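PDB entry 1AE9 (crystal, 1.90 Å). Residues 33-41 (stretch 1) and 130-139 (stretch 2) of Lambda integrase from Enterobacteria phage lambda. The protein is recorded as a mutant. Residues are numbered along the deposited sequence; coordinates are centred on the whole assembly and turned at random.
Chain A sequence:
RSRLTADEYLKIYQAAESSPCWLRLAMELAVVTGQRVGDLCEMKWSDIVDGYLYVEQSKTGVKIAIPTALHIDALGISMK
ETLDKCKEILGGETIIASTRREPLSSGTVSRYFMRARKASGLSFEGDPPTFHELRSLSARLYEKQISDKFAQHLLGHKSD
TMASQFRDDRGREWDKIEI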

# COMPACT_ATOMS: atom_id res chain seq x y z
N THR A 33 6.26 10.85 -20.55
CA THR A 33 5.40 9.78 -21.07
C THR A 33 3.92 10.03 -20.74
O THR A 33 3.04 9.43 -21.37
CB THR A 33 5.76 8.36 -20.53
OG1 THR A 33 5.42 8.26 -19.14
CG2 THR A 33 7.25 8.05 -20.72
N GLY A 34 3.66 10.87 -19.74
CA GLY A 34 2.30 11.16 -19.34
C GLY A 34 1.53 9.99 -18.73
O GLY A 34 0.30 10.08 -18.55
N GLN A 35 2.23 8.91 -18.38
CA GLN A 35 1.57 7.73 -17.82
C GLN A 35 1.32 7.78 -16.31
O GLN A 35 2.07 8.41 -15.56
CB GLN A 35 2.35 6.46 -18.19
CG GLN A 35 2.47 6.24 -19.71
CD GLN A 35 1.13 6.38 -20.44
OE1 GLN A 35 0.18 5.63 -20.18
NE2 GLN A 35 1.05 7.36 -21.32
N ARG A 36 0.24 7.13 -15.87
CA ARG A 36 -0.11 7.09 -14.46
C ARG A 36 1.03 6.41 -13.71
O ARG A 36 1.71 5.55 -14.27
CB ARG A 36 -1.39 6.28 -14.25
CG ARG A 36 -2.64 6.89 -14.90
CD ARG A 36 -3.86 6.07 -14.52
NE ARG A 36 -5.10 6.55 -15.14
CZ ARG A 36 -5.46 6.31 -16.40
NH1 ARG A 36 -4.68 5.60 -17.21
NH2 ARG A 36 -6.63 6.76 -16.84
N VAL A 37 1.23 6.78 -12.44
CA VAL A 37 2.32 6.23 -11.64
C VAL A 37 2.30 4.69 -11.56
O VAL A 37 3.37 4.06 -11.62
CB VAL A 37 2.40 6.90 -10.22
CG1 VAL A 37 1.15 6.59 -9.39
CG2 VAL A 37 3.68 6.47 -9.50
N GLY A 38 1.11 4.10 -11.50
CA GLY A 38 0.99 2.65 -11.45
C GLY A 38 1.64 2.04 -12.67
O GLY A 38 2.37 1.05 -12.58
N ASP A 39 1.43 2.65 -13.83
CA ASP A 39 2.02 2.15 -15.06
C ASP A 39 3.52 2.43 -15.16
O ASP A 39 4.26 1.63 -15.71
CB ASP A 39 1.27 2.65 -16.28
CG ASP A 39 -0.17 2.17 -16.31
OD1 ASP A 39 -0.41 0.99 -15.99
OD2 ASP A 39 -1.07 2.97 -16.63
N LEU A 40 3.97 3.56 -14.61
CA LEU A 40 5.40 3.88 -14.64
C LEU A 40 6.15 2.78 -13.88
O LEU A 40 7.20 2.30 -14.33
CB LEU A 40 5.69 5.22 -13.97
CG LEU A 40 5.23 6.52 -14.64
CD1 LEU A 40 5.53 7.67 -13.69
CD2 LEU A 40 5.94 6.72 -15.96
N CYS A 41 5.61 2.40 -12.73
CA CYS A 41 6.21 1.37 -11.89
C CYS A 41 6.21 -0.03 -12.53
O CYS A 41 7.01 -0.89 -12.16
CB CYS A 41 5.52 1.34 -10.52
SG CYS A 41 5.83 2.83 -9.52
N THR A 130 0.19 16.12 -5.79
CA THR A 130 0.84 14.85 -5.51
C THR A 130 1.59 14.41 -6.77
O THR A 130 1.60 15.12 -7.78
CB THR A 130 -0.19 13.77 -5.14
OG1 THR A 130 -1.02 13.48 -6.27
CG2 THR A 130 -1.07 14.25 -3.99
N PHE A 131 2.21 13.23 -6.73
CA PHE A 131 2.93 12.74 -7.90
C PHE A 131 1.97 12.63 -9.08
O PHE A 131 2.37 12.84 -10.23
CB PHE A 131 3.59 11.38 -7.62
CG PHE A 131 4.55 10.94 -8.69
CD1 PHE A 131 4.11 10.19 -9.77
CD2 PHE A 131 5.90 11.28 -8.61
CE1 PHE A 131 4.99 9.78 -10.77
CE2 PHE A 131 6.80 10.86 -9.60
CZ PHE A 131 6.34 10.12 -10.68
N HIS A 132 0.71 12.31 -8.81
CA HIS A 132 -0.27 12.21 -9.89
C HIS A 132 -0.40 13.50 -10.70
O HIS A 132 -0.72 13.47 -11.89
CB HIS A 132 -1.66 11.81 -9.36
CG HIS A 132 -2.71 11.80 -10.43
ND1 HIS A 132 -3.61 12.84 -10.61
CD2 HIS A 132 -2.96 10.92 -11.44
CE1 HIS A 132 -4.35 12.60 -11.67
NE2 HIS A 132 -3.98 11.44 -12.19
N GLU A 133 -0.15 14.65 -10.07
CA GLU A 133 -0.26 15.91 -10.78
C GLU A 133 0.72 16.06 -11.94
O GLU A 133 0.55 16.93 -12.80
CB GLU A 133 -0.19 17.09 -9.82
CG GLU A 133 -1.56 17.49 -9.25
CD GLU A 133 -2.36 16.30 -8.71
OE1 GLU A 133 -2.02 15.79 -7.63
OE2 GLU A 133 -3.34 15.87 -9.38
N LEU A 134 1.72 15.18 -11.98
CA LEU A 134 2.72 15.21 -13.05
C LEU A 134 2.10 14.77 -14.38
O LEU A 134 2.60 15.14 -15.44
CB LEU A 134 3.93 14.33 -12.69
CG LEU A 134 4.78 14.84 -11.53
CD1 LEU A 134 5.85 13.83 -11.18
CD2 LEU A 134 5.41 16.17 -11.91
N ARG A 135 1.02 14.00 -14.31
CA ARG A 135 0.31 13.52 -15.50
C ARG A 135 -0.48 14.68 -16.15
O ARG A 135 -0.50 14.82 -17.37
CB ARG A 135 -0.63 12.37 -15.11
CG ARG A 135 -1.43 11.76 -16.25
CD ARG A 135 -2.02 10.41 -15.80
NE ARG A 135 -3.28 10.08 -16.48
CZ ARG A 135 -3.39 9.43 -17.64
NH1 ARG A 135 -2.31 9.00 -18.29
NH2 ARG A 135 -4.60 9.18 -18.14
N SER A 136 -1.09 15.52 -15.32
CA SER A 136 -1.83 16.69 -15.80
C SER A 136 -0.83 17.68 -16.37
O SER A 136 -1.09 18.32 -17.39
CB SER A 136 -2.60 17.36 -14.66
OG SER A 136 -3.52 16.47 -14.06
N LEU A 137 0.32 17.83 -15.71
CA LEU A 137 1.36 18.74 -16.19
C LEU A 137 1.80 18.28 -17.57
O LEU A 137 1.89 19.10 -18.49
CB LEU A 137 2.54 18.80 -15.21
CG LEU A 137 3.75 19.67 -15.62
CD1 LEU A 137 3.32 21.10 -15.90
CD2 LEU A 137 4.80 19.63 -14.54
N SER A 138 2.05 16.98 -17.72
CA SER A 138 2.45 16.39 -19.00
C SER A 138 1.44 16.79 -20.09
O SER A 138 1.82 17.21 -21.18
CB SER A 138 2.48 14.86 -18.87
OG SER A 138 2.82 14.23 -20.09
N ALA A 139 0.15 16.64 -19.80
CA ALA A 139 -0.90 16.98 -20.74
C ALA A 139 -0.87 18.45 -21.16
O ALA A 139 -0.90 18.75 -22.35
CB ALA A 139 -2.27 16.62 -20.16

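Stretch 1 leaves a helix at Gly34, where phi turns positive (66°), and enters another after Arg36, the N-cap residue, whose O accepts from Leu40 N (3.0 Å). In stretch 2 a type I turn from Thr130 to Glu133 leads into the helix of stretch 2. The backbones come closest at Gly34 and Arg135, with CA atoms 4.9 Å apart. Glycine suits this place twice over: it tolerates the positive phi, and a CB here would lie 2.9 Å from Ser138 OG, which already sits 3.2 Å from Gly34 CA.

Arg135 is the centre of the contact. Its CA-to-CB bond points toward stretch 1, and its extended chain carries NH1 to Gly34 O, a 2.8 Å hydrogen bond and the only one between the stretches. The guanidinium of Arg36 lies flat on that of Arg135, centres 3.9 Å apart and planes at 26°. Their NH2 atoms are 3.4 Å apart, two like-charged donors that cannot bond each other; both side chains also have hydrogen-bond partners elsewhere in the structure.

Next to the arginine pair lies an apolar patch. Buried Phe131 meets Val37 (CB to Phe131 CD1, 3.7 Å) and, at its ring edge, Leu40 (CD1 to Phe131 CE1, 3.6 Å). The CA-to-CB bonds of all three point toward the other stretch, so hydrocarbon side chains with no polar group to satisfy pack against one another. Altogether 403 Å² is buried, summed over both stretches.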